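Local coordinates for protein PHB depolymerase (Penicillium funiculosum, PDB 2D81) that probably hydrolyses the biopolyester poly(3-hydroxybutyrate), acting as a PHB depolymerase of the alpha/beta-hydrolase fold that binds a trimer of (R)-3-hydroxybutyrate units in its pocket, at residues 37-43 against 90-96; 261-267 against 279-285; 59-65 against 102-108. One frame throughout, in Å; residues are numbered along the deposited sequence.

Contact 1 of 3, residues 37-43 against 90-96; sequences NVGFGVF and QRKIYMW. With NAG (2-acetamido-2-deoxy-beta-D-glucopyranose), chain B.
Two neighbouring parallel strands, 39-43 and 92-96, run in register in the central sheet of the alpha/beta-hydrolase fold, axes 4.6 Å apart and 5° from parallel. Just before the strand, Gln-90 O accepts Arg-91 NH2 (2.8 Å); the long, flexible Arg-91 side chain folds back so that a face of its flat guanidinium lies over Asn-37 O, and NH1 binds Ser-33 O. Lys-92 pairs with Gly-39: Lys-92 N donates to Val-38 O (2.9 Å) and Phe-40 N to Lys-92 O (3.0 Å). Gly-39, at phi/psi 153/-165, must be glycine, since a CB would collide with Lys-92 O. The Lys-92 side chain, m at all four chi angles, curls towards Trp-171. Ile-93 CG1 lies over the Phe-40 ring face, 4.3 Å from its centroid, a CH-pi contact between apolar side chains. Tyr-94 N binds Phe-40 O (3.0 Å), and Val-42 N binds Tyr-94 O (2.9 Å); the t-rotamer Tyr-94 ring edge lies by Gly-41 CA, where glycine adds no bulk. Met-95, m, joins Val-42 and Phe-40 on the face covered by helix 106-116. Trp-96, t, forms with Tyr-94 and Phe-43 an aromatic cluster on the other face, where helix 164-173 packs; Trp-96 N reaches Val-42 O at 3.0 Å.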
loop_
_atom_site.group_PDB
_atom_site.type_symbol
_atom_site.label_atom_id
_atom_site.label_comp_id
_atom_site.label_asym_id
_atom_site.label_seq_id
_atom_site.Cartn_x
_atom_site.Cartn_y
_atom_site.Cartn_z
ATOM N N ASN A 37 -12.547 -3.557 1.783
ATOM C CA ASN A 37 -13.844 -2.967 2.084
ATOM C C ASN A 37 -13.892 -2.092 3.329
ATOM O O ASN A 37 -14.877 -1.389 3.549
ATOM C CB ASN A 37 -14.903 -4.067 2.179
ATOM C CG ASN A 37 -14.375 -5.330 2.816
ATOM O OD1 ASN A 37 -13.793 -5.296 3.899
ATOM N ND2 ASN A 37 -14.575 -6.461 2.144
ATOM N N VAL A 38 -12.841 -2.119 4.143
ATOM C CA VAL A 38 -12.773 -1.195 5.269
ATOM C C VAL A 38 -12.207 0.145 4.801
ATOM O O VAL A 38 -12.702 1.208 5.175
ATOM C CB VAL A 38 -11.887 -1.745 6.409
ATOM C CG1 VAL A 38 -11.934 -0.798 7.598
ATOM C CG2 VAL A 38 -12.368 -3.123 6.823
ATOM N N GLY A 39 -11.172 0.089 3.970
ATOM C CA GLY A 39 -10.587 1.308 3.444
ATOM C C GLY A 39 -9.128 1.113 3.092
ATOM O O GLY A 39 -8.656 -0.018 2.991
ATOM N N PHE A 40 -8.411 2.215 2.896
ATOM C CA PHE A 40 -6.995 2.142 2.563
ATOM C C PHE A 40 -6.215 3.380 2.986
ATOM O O PHE A 40 -6.799 4.413 3.322
ATOM C CB PHE A 40 -6.808 1.903 1.057
ATOM C CG PHE A 40 -7.502 2.914 0.183
ATOM C CD1 PHE A 40 -8.859 2.796 -0.106
ATOM C CD2 PHE A 40 -6.790 3.977 -0.367
ATOM C CE1 PHE A 40 -9.497 3.721 -0.933
ATOM C CE2 PHE A 40 -7.417 4.908 -1.194
ATOM C CZ PHE A 40 -8.772 4.778 -1.479
ATOM N N GLY A 41 -4.889 3.255 2.977
ATOM C CA GLY A 41 -4.022 4.357 3.357
ATOM C C GLY A 41 -2.923 4.571 2.332
ATOM O O GLY A 41 -2.405 3.616 1.749
ATOM N N VAL A 42 -2.562 5.828 2.107
ATOM C CA VAL A 42 -1.528 6.159 1.136
ATOM C C VAL A 42 -0.495 7.093 1.760
ATOM O O VAL A 42 -0.832 8.196 2.194
ATOM C CB VAL A 42 -2.136 6.845 -0.113
ATOM C CG1 VAL A 42 -1.033 7.183 -1.117
ATOM C CG2 VAL A 42 -3.177 5.936 -0.748
ATOM N N PHE A 43 0.756 6.639 1.815
ATOM C CA PHE A 43 1.866 7.475 2.265
ATOM C C PHE A 43 2.666 7.959 1.057
ATOM O O PHE A 43 3.334 7.164 0.393
ATOM C CB PHE A 43 2.818 6.697 3.186
ATOM C CG PHE A 43 2.184 6.198 4.461
ATOM C CD1 PHE A 43 1.520 4.974 4.493
ATOM C CD2 PHE A 43 2.289 6.934 5.637
ATOM C CE1 PHE A 43 0.972 4.489 5.680
ATOM C CE2 PHE A 43 1.743 6.459 6.834
ATOM C CZ PHE A 43 1.086 5.234 6.853
ATOM N N GLN A 90 -18.192 4.701 1.340
ATOM C CA GLN A 90 -18.231 4.046 2.646
ATOM C C GLN A 90 -16.900 3.381 2.968
ATOM O O GLN A 90 -16.856 2.218 3.377
ATOM C CB GLN A 90 -19.341 2.994 2.687
ATOM C CG GLN A 90 -20.742 3.559 2.564
ATOM C CD GLN A 90 -21.809 2.510 2.799
ATOM O OE1 GLN A 90 -21.821 1.463 2.148
ATOM N NE2 GLN A 90 -22.712 2.785 3.734
ATOM N N ARG A 91 -15.818 4.123 2.772
ATOM C CA ARG A 91 -14.481 3.627 3.074
ATOM C C ARG A 91 -13.742 4.631 3.946
ATOM O O ARG A 91 -13.895 5.842 3.782
ATOM C CB ARG A 91 -13.698 3.405 1.776
ATOM C CG ARG A 91 -14.288 2.332 0.871
ATOM C CD ARG A 91 -14.028 0.936 1.418
ATOM N NE ARG A 91 -14.638 -0.103 0.593
ATOM C CZ ARG A 91 -15.918 -0.457 0.653
ATOM N NH1 ARG A 91 -16.379 -1.412 -0.145
ATOM N NH2 ARG A 91 -16.735 0.130 1.516
ATOM N N LYS A 92 -12.945 4.120 4.877
ATOM C CA LYS A 92 -12.030 4.960 5.637
ATOM C C LYS A 92 -10.766 5.143 4.810
ATOM O O LYS A 92 -10.138 4.166 4.400
ATOM C CB LYS A 92 -11.684 4.305 6.978
ATOM C CG LYS A 92 -12.890 4.007 7.858
ATOM C CD LYS A 92 -13.645 5.275 8.214
ATOM C CE LYS A 92 -12.838 6.160 9.149
ATOM N NZ LYS A 92 -12.686 5.528 10.488
ATOM N N ILE A 93 -10.399 6.395 4.558
ATOM C CA ILE A 93 -9.238 6.686 3.728
ATOM C C ILE A 93 -8.259 7.565 4.487
ATOM O O ILE A 93 -8.609 8.656 4.943
ATOM C CB ILE A 93 -9.652 7.389 2.416
ATOM C CG1 ILE A 93 -10.614 6.492 1.634
ATOM C CG2 ILE A 93 -8.417 7.697 1.570
ATOM C CD1 ILE A 93 -11.157 7.121 0.367
ATOM N N TYR A 94 -7.037 7.063 4.631
ATOM C CA TYR A 94 -5.966 7.773 5.316
ATOM C C TYR A 94 -4.919 8.207 4.297
ATOM O O TYR A 94 -4.519 7.423 3.442
ATOM C CB TYR A 94 -5.315 6.861 6.360
ATOM C CG TYR A 94 -4.065 7.446 6.982
ATOM C CD1 TYR A 94 -4.141 8.306 8.074
ATOM C CD2 TYR A 94 -2.806 7.161 6.453
ATOM C CE1 TYR A 94 -2.993 8.869 8.626
ATOM C CE2 TYR A 94 -1.654 7.719 6.993
ATOM C CZ TYR A 94 -1.755 8.572 8.079
ATOM O OH TYR A 94 -0.619 9.132 8.609
ATOM N N MET A 95 -4.484 9.459 4.390
ATOM C CA MET A 95 -3.468 9.991 3.486
ATOM C C MET A 95 -2.417 10.778 4.258
ATOM O O MET A 95 -2.745 11.512 5.191
ATOM C CB MET A 95 -4.119 10.887 2.429
ATOM C CG MET A 95 -4.941 10.117 1.411
ATOM S SD MET A 95 -5.842 11.193 0.289
ATOM C CE MET A 95 -7.299 11.518 1.279
ATOM N N TRP A 96 -1.154 10.616 3.872
ATOM C CA TRP A 96 -0.044 11.272 4.559
ATOM C C TRP A 96 0.987 11.786 3.572
ATOM O O TRP A 96 1.282 11.137 2.570
ATOM C CB TRP A 96 0.648 10.300 5.522
ATOM C CG TRP A 96 1.849 10.898 6.215
ATOM C CD1 TRP A 96 1.849 11.642 7.362
ATOM C CD2 TRP A 96 3.217 10.831 5.783
ATOM N NE1 TRP A 96 3.126 12.044 7.668
ATOM C CE2 TRP A 96 3.987 11.561 6.717
ATOM C CE3 TRP A 96 3.867 10.227 4.694
ATOM C CZ2 TRP A 96 5.376 11.701 6.600
ATOM C CZ3 TRP A 96 5.251 10.370 4.578
ATOM C CH2 TRP A 96 5.989 11.101 5.528
HETATM C C1 NAG B . -17.625 5.974 7.867
HETATM C C2 NAG B . -18.917 5.516 7.166
HETATM C C3 NAG B . -19.658 4.442 7.988
HETATM C C4 NAG B . -18.714 3.369 8.553
HETATM C C5 NAG B . -17.503 4.023 9.211
HETATM C C6 NAG B . -16.493 3.028 9.746
HETATM C C7 NAG B . -20.444 6.885 5.874
HETATM C C8 NAG B . -21.692 7.749 5.961
HETATM N N2 NAG B . -19.780 6.673 7.008
HETATM O O3 NAG B . -20.628 3.807 7.168
HETATM O O4 NAG B . -19.408 2.592 9.516
HETATM O O5 NAG B . -16.827 4.851 8.249
HETATM O O6 NAG B . -15.775 3.577 10.843
HETATM O O7 NAG B . -20.094 6.422 4.789
HETATM O O HOH W 1 -15.337 1.533 6.350
#

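Contact 2 of 3, residues 261-267 against 279-285; sequences PQAIPDY and SNPNGCW. With RB3 ((1R)-3-{[(1R)-3-methoxy-1-methyl-3-oxopropyl]oxy}-1-methyl-3-oxopropyl (3R)-3-hydroxybutanoate), chain C.
A short antiparallel bridge followed by a type I beta turn, Asn-280 to Gly-283, lays 279-285 against 261-267 beside the pocket that binds the hydroxybutyrate trimer. Trp-285 is the most covered residue: in the m rotamer (chi2 101°) it swings its indole under the extended run 261-263, with Pro-261 CB 3.7 Å from Trp-285 CH2. Ala-263 points its methyl squarely at this ring, CB lying 4.1 Å from the six-membered centroid and 8° off the normal, a CH-pi contact in which a small side chain keeps the backbone close. Gly-283 has a positive phi (67°), which favours glycine, and a CB would crowd Ile-264 C and Pro-265 N. Pro-281 takes position i+1 of the turn, where its phi of -61° is ideal; its CB meets the Tyr-267 ring edge at CD2 (3.7 Å), and its CD faces trimer atom C4C (3.4 Å). Asn-280, the residue before, forms with Asp-266 a hydrogen-bonded pair, Asp-266 N to Asn-280 O and Asn-280 N to Asp-266 O, both 2.9 Å. Gly-283 N closes the turn on Asn-280 O (3.2 Å), and just past it Cys-284 N binds Asn-280 OD1 at 2.9 Å.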
loop_
_atom_site.group_PDB
_atom_site.type_symbol
_atom_site.label_atom_id
_atom_site.label_comp_id
_atom_site.label_asym_id
_atom_site.label_seq_id
_atom_site.Cartn_x
_atom_site.Cartn_y
_atom_site.Cartn_z
ATOM N N PRO A 261 3.411 -8.210 0.564
ATOM C CA PRO A 261 3.791 -8.753 -0.747
ATOM C C PRO A 261 5.134 -8.132 -1.140
ATOM O O PRO A 261 5.470 -7.046 -0.676
ATOM C CB PRO A 261 2.658 -8.285 -1.663
ATOM C CG PRO A 261 1.490 -8.093 -0.708
ATOM C CD PRO A 261 2.151 -7.452 0.477
ATOM N N GLN A 262 5.899 -8.807 -1.995
ATOM C CA GLN A 262 7.226 -8.306 -2.352
ATOM C C GLN A 262 7.406 -8.129 -3.853
ATOM O O GLN A 262 7.164 -9.053 -4.626
ATOM C CB GLN A 262 8.315 -9.251 -1.834
ATOM C CG GLN A 262 8.320 -9.472 -0.320
ATOM C CD GLN A 262 8.553 -8.195 0.462
ATOM O OE1 GLN A 262 9.434 -7.402 0.136
ATOM N NE2 GLN A 262 7.768 -7.997 1.513
ATOM N N ALA A 263 7.840 -6.941 -4.259
ATOM C CA ALA A 263 8.262 -6.730 -5.641
ATOM C C ALA A 263 9.718 -7.171 -5.777
ATOM O O ALA A 263 10.317 -7.660 -4.820
ATOM C CB ALA A 263 8.113 -5.255 -6.021
ATOM N N ILE A 264 10.284 -6.993 -6.967
ATOM C CA ILE A 264 11.659 -7.404 -7.231
ATOM C C ILE A 264 12.241 -6.533 -8.345
ATOM O O ILE A 264 11.530 -6.128 -9.260
ATOM C CB ILE A 264 11.710 -8.898 -7.672
ATOM C CG1 ILE A 264 13.158 -9.363 -7.855
ATOM C CG2 ILE A 264 10.950 -9.082 -8.973
ATOM C CD1 ILE A 264 13.911 -9.559 -6.565
ATOM N N PRO A 265 13.537 -6.203 -8.264
ATOM C CA PRO A 265 14.101 -5.379 -9.333
ATOM C C PRO A 265 13.933 -6.083 -10.680
ATOM O O PRO A 265 14.066 -7.305 -10.774
ATOM C CB PRO A 265 15.562 -5.244 -8.922
ATOM C CG PRO A 265 15.464 -5.198 -7.428
ATOM C CD PRO A 265 14.479 -6.310 -7.135
ATOM N N ASP A 266 13.620 -5.304 -11.710
ATOM C CA ASP A 266 13.444 -5.815 -13.065
ATOM C C ASP A 266 14.140 -4.860 -14.030
ATOM O O ASP A 266 13.658 -3.756 -14.284
ATOM C CB ASP A 266 11.946 -5.923 -13.392
ATOM C CG ASP A 266 11.674 -6.197 -14.865
ATOM O OD1 ASP A 266 12.592 -6.649 -15.583
ATOM O OD2 ASP A 266 10.526 -5.967 -15.304
ATOM N N TYR A 267 15.281 -5.286 -14.560
ATOM C CA TYR A 267 16.131 -4.386 -15.333
ATOM C C TYR A 267 15.723 -4.309 -16.800
ATOM O O TYR A 267 16.279 -3.515 -17.566
ATOM C CB TYR A 267 17.593 -4.826 -15.227
ATOM C CG TYR A 267 18.069 -4.966 -13.800
ATOM C CD1 TYR A 267 18.360 -6.220 -13.261
ATOM C CD2 TYR A 267 18.194 -3.849 -12.978
ATOM C CE1 TYR A 267 18.760 -6.356 -11.933
ATOM C CE2 TYR A 267 18.591 -3.971 -11.652
ATOM C CZ TYR A 267 18.871 -5.227 -11.135
ATOM O OH TYR A 267 19.258 -5.351 -9.821
ATOM N N SER A 279 12.360 0.882 -17.660
ATOM C CA SER A 279 12.683 -0.316 -16.897
ATOM C C SER A 279 12.244 -0.124 -15.449
ATOM O O SER A 279 11.759 0.947 -15.079
ATOM C CB SER A 279 14.188 -0.605 -16.970
ATOM O OG SER A 279 14.953 0.510 -16.548
ATOM N N ASN A 280 12.408 -1.162 -14.634
ATOM C CA ASN A 280 11.994 -1.108 -13.232
ATOM C C ASN A 280 13.117 -1.629 -12.331
ATOM O O ASN A 280 12.913 -2.525 -11.513
ATOM C CB ASN A 280 10.718 -1.941 -13.058
ATOM C CG ASN A 280 10.201 -1.939 -11.635
ATOM O OD1 ASN A 280 10.471 -1.023 -10.856
ATOM N ND2 ASN A 280 9.429 -2.962 -11.295
ATOM N N PRO A 281 14.320 -1.051 -12.463
ATOM C CA PRO A 281 15.486 -1.454 -11.672
ATOM C C PRO A 281 15.342 -1.292 -10.161
ATOM O O PRO A 281 16.064 -1.933 -9.399
ATOM C CB PRO A 281 16.600 -0.579 -12.239
ATOM C CG PRO A 281 15.875 0.682 -12.581
ATOM C CD PRO A 281 14.627 0.151 -13.260
ATOM N N ASN A 282 14.415 -0.439 -9.734
ATOM C CA ASN A 282 14.244 -0.144 -8.313
ATOM C C ASN A 282 13.230 -1.060 -7.623
ATOM O O ASN A 282 13.051 -0.991 -6.407
ATOM C CB ASN A 282 13.827 1.318 -8.133
ATOM C CG ASN A 282 14.924 2.294 -8.540
ATOM O OD1 ASN A 282 14.672 3.482 -8.738
ATOM N ND2 ASN A 282 16.147 1.795 -8.656
ATOM N N GLY A 283 12.568 -1.917 -8.393
ATOM C CA GLY A 283 11.632 -2.852 -7.796
ATOM C C GLY A 283 10.429 -2.138 -7.214
ATOM O O GLY A 283 10.056 -2.350 -6.050
ATOM N N CYS A 284 9.826 -1.283 -8.034
ATOM C CA CYS A 284 8.632 -0.536 -7.658
ATOM C C CYS A 284 7.380 -1.343 -7.979
ATOM O O CYS A 284 7.407 -2.214 -8.845
ATOM C CB CYS A 284 8.533 0.749 -8.458
ATOM S SG CYS A 284 9.950 1.883 -8.521
ATOM N N TRP A 285 6.272 -1.016 -7.316
ATOM C CA TRP A 285 4.971 -1.533 -7.728
ATOM C C TRP A 285 4.500 -0.794 -8.970
ATOM O O TRP A 285 4.852 0.367 -9.183
ATOM C CB TRP A 285 3.943 -1.376 -6.603
ATOM C CG TRP A 285 4.299 -2.179 -5.404
ATOM C CD1 TRP A 285 4.877 -1.730 -4.251
ATOM C CD2 TRP A 285 4.172 -3.596 -5.267
ATOM N NE1 TRP A 285 5.123 -2.787 -3.403
ATOM C CE2 TRP A 285 4.700 -3.943 -4.004
ATOM C CE3 TRP A 285 3.667 -4.610 -6.092
ATOM C CZ2 TRP A 285 4.737 -5.262 -3.545
ATOM C CZ3 TRP A 285 3.703 -5.924 -5.636
ATOM C CH2 TRP A 285 4.235 -6.237 -4.375
HETATM O O1M RB3 C . 11.306 7.967 -6.012
HETATM C C1A RB3 C . 10.522 7.009 -5.838
HETATM O O1A RB3 C . 10.848 5.806 -5.728
HETATM C C2A RB3 C . 9.030 7.339 -5.750
HETATM C C3A RB3 C . 8.227 6.570 -6.801
HETATM C C4A RB3 C . 6.754 6.964 -6.672
HETATM O O3A RB3 C . 8.704 6.920 -8.110
HETATM C C1B RB3 C . 8.711 5.859 -8.963
HETATM O O1B RB3 C . 7.976 4.892 -8.771
HETATM C C2B RB3 C . 9.659 5.901 -10.164
HETATM C C3B RB3 C . 9.320 4.865 -11.241
HETATM C C4B RB3 C . 7.945 5.129 -11.858
HETATM O O3B RB3 C . 10.305 4.939 -12.284
HETATM C C1C RB3 C . 11.408 4.189 -12.012
HETATM O O1C RB3 C . 11.811 4.073 -10.855
HETATM C C2C RB3 C . 12.146 3.506 -13.166
HETATM C C3C RB3 C . 13.592 3.995 -13.259
HETATM C C4C RB3 C . 14.310 3.327 -14.433
HETATM O O3C RB3 C . 13.608 5.416 -13.408
HETATM O O HOH W 2 17.145 -1.464 -15.768
#

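Contact 3 of 3, residues 59-65 against 102-108; sequences CMYNGYP and TTVGPNV. With RB3 ((1R)-3-{[(1R)-3-methoxy-1-methyl-3-oxopropyl]oxy}-1-methyl-3-oxopropyl (3R)-3-hydroxybutanoate), chain C.
The loop 59-65 wraps around the approach to helix 106-116, and three hydrogen bonds join them, two between main chains and one to a side chain. Tyr-61 and Asn-62 both adopt left-handed backbone angles, near 57/33, a conformation asparagine tolerates well; Gly-63 N closes the bend on Met-60 O at 3.1 Å. The bend presents two successive amides to the other segment: Tyr-61 N donates to Thr-103 O (2.8 Å) and Asn-62 N to Val-104 O (2.7 Å), while Tyr-61 CA sits 3.2 Å from Thr-102 O. The amides of Thr-103 and Val-104 find their acceptor in Asp-101 OD2.

Gly-105 occupies the N-cap of the helix. It has no side chain to offer, and at 111/161 a CB would run into Asn-62 OD1. That oxygen, carried in by the t rotamer of Asn-62, instead accepts Asn-107 N at 2.9 Å, satisfying an amide of the first helical turn. Pro-106 has no NH to satisfy, so it fits this first turn. Asn-107 (chi1 m) lays CB over the Tyr-64 ring, 4.1 Å from its centroid. Val-108 CG2 fills the bend, 4.0 Å from Pro-65 CD. Cys-59 O is taken by Tyr-23 OH, and Pro-65 O by Gln-111 NE2; Cys-59 is further tied by its disulfide to Cys-50.

Met-60 and Thr-103 face the bound trimer, Met-60 CE at 3.2 Å from O3A and Thr-103 CG2 at 3.1 Å from O1M. Loops that follow the C-terminal ends of the parallel strands characteristically form the substrate pocket of an alpha/beta hydrolase, as these two do.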
loop_
_atom_site.group_PDB
_atom_site.type_symbol
_atom_site.label_atom_id
_atom_site.label_comp_id
_atom_site.label_asym_id
_atom_site.label_seq_id
_atom_site.Cartn_x
_atom_site.Cartn_y
_atom_site.Cartn_z
ATOM N N CYS A 59 3.678 13.204 -12.260
ATOM C CA CYS A 59 3.037 12.712 -11.044
ATOM C C CYS A 59 4.080 12.591 -9.932
ATOM O O CYS A 59 3.898 11.843 -8.971
ATOM C CB CYS A 59 2.376 11.346 -11.307
ATOM S SG CYS A 59 1.033 11.412 -12.542
ATOM N N MET A 60 5.168 13.346 -10.069
ATOM C CA MET A 60 6.254 13.327 -9.096
ATOM C C MET A 60 6.854 14.715 -8.896
ATOM O O MET A 60 6.392 15.693 -9.478
ATOM C CB MET A 60 7.356 12.364 -9.550
ATOM C CG MET A 60 6.936 10.906 -9.607
ATOM S SD MET A 60 8.270 9.846 -10.225
ATOM C CE MET A 60 9.415 9.940 -8.864
ATOM N N TYR A 61 7.883 14.784 -8.057
ATOM C CA TYR A 61 8.687 15.990 -7.901
ATOM C C TYR A 61 7.843 17.202 -7.515
ATOM O O TYR A 61 8.135 18.339 -7.893
ATOM C CB TYR A 61 9.469 16.235 -9.194
ATOM C CG TYR A 61 10.270 15.016 -9.596
ATOM C CD1 TYR A 61 10.105 14.424 -10.848
ATOM C CD2 TYR A 61 11.145 14.412 -8.695
ATOM C CE1 TYR A 61 10.787 13.254 -11.188
ATOM C CE2 TYR A 61 11.831 13.246 -9.024
ATOM C CZ TYR A 61 11.645 12.671 -10.269
ATOM O OH TYR A 61 12.307 11.506 -10.583
ATOM N N ASN A 62 6.795 16.928 -6.746
ATOM C CA ASN A 62 5.933 17.944 -6.154
ATOM C C ASN A 62 5.296 18.851 -7.192
ATOM O O ASN A 62 5.067 20.033 -6.945
ATOM C CB ASN A 62 6.709 18.776 -5.131
ATOM C CG ASN A 62 5.795 19.431 -4.111
ATOM O OD1 ASN A 62 4.767 18.864 -3.731
ATOM N ND2 ASN A 62 6.173 20.618 -3.646
ATOM N N GLY A 63 5.005 18.281 -8.356
ATOM C CA GLY A 63 4.231 18.993 -9.351
ATOM C C GLY A 63 2.735 18.893 -9.118
ATOM O O GLY A 63 2.278 18.375 -8.095
ATOM N N TYR A 64 1.968 19.406 -10.075
ATOM C CA TYR A 64 0.512 19.361 -10.011
ATOM C C TYR A 64 -0.050 18.490 -11.132
ATOM O O TYR A 64 -0.501 19.008 -12.155
ATOM C CB TYR A 64 -0.080 20.769 -10.149
ATOM C CG TYR A 64 0.117 21.682 -8.957
ATOM C CD1 TYR A 64 1.355 22.270 -8.692
ATOM C CD2 TYR A 64 -0.947 21.975 -8.106
ATOM C CE1 TYR A 64 1.526 23.130 -7.610
ATOM C CE2 TYR A 64 -0.788 22.833 -7.020
ATOM C CZ TYR A 64 0.448 23.408 -6.779
ATOM O OH TYR A 64 0.605 24.259 -5.710
ATOM N N PRO A 65 -0.035 17.161 -10.961
ATOM C CA PRO A 65 -0.573 16.315 -12.031
ATOM C C PRO A 65 -2.053 16.597 -12.267
ATOM O O PRO A 65 -2.783 16.937 -11.336
ATOM C CB PRO A 65 -0.326 14.901 -11.512
ATOM C CG PRO A 65 -0.412 15.071 -10.023
ATOM C CD PRO A 65 0.373 16.349 -9.802
ATOM N N THR A 102 10.049 16.219 -1.889
ATOM C CA THR A 102 10.129 16.747 -3.247
ATOM C C THR A 102 10.345 15.625 -4.255
ATOM O O THR A 102 10.732 15.864 -5.401
ATOM C CB THR A 102 11.272 17.781 -3.388
ATOM O OG1 THR A 102 12.511 17.196 -2.965
ATOM C CG2 THR A 102 10.976 19.014 -2.548
ATOM N N THR A 103 10.084 14.397 -3.817
ATOM C CA THR A 103 10.173 13.232 -4.685
ATOM C C THR A 103 8.792 12.895 -5.243
ATOM O O THR A 103 8.635 12.677 -6.443
ATOM C CB THR A 103 10.713 12.018 -3.917
ATOM O OG1 THR A 103 12.031 12.311 -3.434
ATOM C CG2 THR A 103 10.758 10.796 -4.818
ATOM N N VAL A 104 7.795 12.844 -4.362
ATOM C CA VAL A 104 6.401 12.835 -4.793
ATOM C C VAL A 104 5.769 14.168 -4.397
ATOM O O VAL A 104 5.655 15.061 -5.228
ATOM C CB VAL A 104 5.622 11.655 -4.163
ATOM C CG1 VAL A 104 4.168 11.680 -4.622
ATOM C CG2 VAL A 104 6.266 10.339 -4.577
ATOM N N GLY A 105 5.384 14.315 -3.131
ATOM C CA GLY A 105 5.185 15.652 -2.594
ATOM C C GLY A 105 3.764 16.067 -2.264
ATOM O O GLY A 105 2.806 15.471 -2.761
ATOM N N PRO A 106 3.600 17.109 -1.428
ATOM C CA PRO A 106 2.293 17.626 -1.012
ATOM C C PRO A 106 1.378 17.941 -2.192
ATOM O O PRO A 106 0.180 17.681 -2.136
ATOM C CB PRO A 106 2.652 18.881 -0.214
ATOM C CG PRO A 106 3.984 18.546 0.357
ATOM C CD PRO A 106 4.687 17.882 -0.799
ATOM N N ASN A 107 1.940 18.500 -3.259
ATOM C CA ASN A 107 1.125 18.913 -4.396
ATOM C C ASN A 107 0.543 17.702 -5.129
ATOM O O ASN A 107 -0.560 17.764 -5.668
ATOM C CB ASN A 107 1.957 19.770 -5.358
ATOM C CG ASN A 107 2.342 21.118 -4.761
ATOM O OD1 ASN A 107 3.359 21.707 -5.133
ATOM N ND2 ASN A 107 1.524 21.619 -3.843
ATOM N N VAL A 108 1.285 16.599 -5.141
ATOM C CA VAL A 108 0.806 15.372 -5.766
ATOM C C VAL A 108 -0.199 14.670 -4.862
ATOM O O VAL A 108 -1.272 14.270 -5.309
ATOM C CB VAL A 108 1.974 14.410 -6.073
ATOM C CG1 VAL A 108 1.445 13.109 -6.668
ATOM C CG2 VAL A 108 2.947 15.078 -7.044
HETATM O O1M RB3 C . 11.306 7.967 -6.012
HETATM C C1A RB3 C . 10.522 7.009 -5.838
HETATM O O1A RB3 C . 10.848 5.806 -5.728
HETATM C C2A RB3 C . 9.030 7.339 -5.750
HETATM C C3A RB3 C . 8.227 6.570 -6.801
HETATM C C4A RB3 C . 6.754 6.964 -6.672
HETATM O O3A RB3 C . 8.704 6.920 -8.110
HETATM C C1B RB3 C . 8.711 5.859 -8.963
HETATM O O1B RB3 C . 7.976 4.892 -8.771
HETATM C C2B RB3 C . 9.659 5.901 -10.164
HETATM C C3B RB3 C . 9.320 4.865 -11.241
HETATM C C4B RB3 C . 7.945 5.129 -11.858
HETATM O O3B RB3 C . 10.305 4.939 -12.284
HETATM C C1C RB3 C . 11.408 4.189 -12.012
HETATM O O1C RB3 C . 11.811 4.073 -10.855
HETATM C C2C RB3 C . 12.146 3.506 -13.166
HETATM C C3C RB3 C . 13.592 3.995 -13.259
HETATM C C4C RB3 C . 14.310 3.327 -14.433
HETATM O O3C RB3 C . 13.608 5.416 -13.408
#

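Overall arrangement
Contact 1 lies within the central mixed sheet, whereas contacts 2 and 3 lie largely in loops that meet at the bound trimer. Along the chain contacts 1 and 3 interlock: 37-43, 59-65, 90-96 and 102-108 follow in turn, strand 92-98 and helix 106-116 being consecutive, and that helix covers one face of contact 1. Contact 2 comes much later, after strand 256-260 of the same sheet. The centres of contact 1 and contact 2 are about 24 Å apart, those of contact 1 and contact 3 about 20 Å, and those of contact 2 and contact 3 about 21 Å; none touch. Contacts 2 and 3 both reach the ligand, so parts of the chain distant in sequence share one pocket.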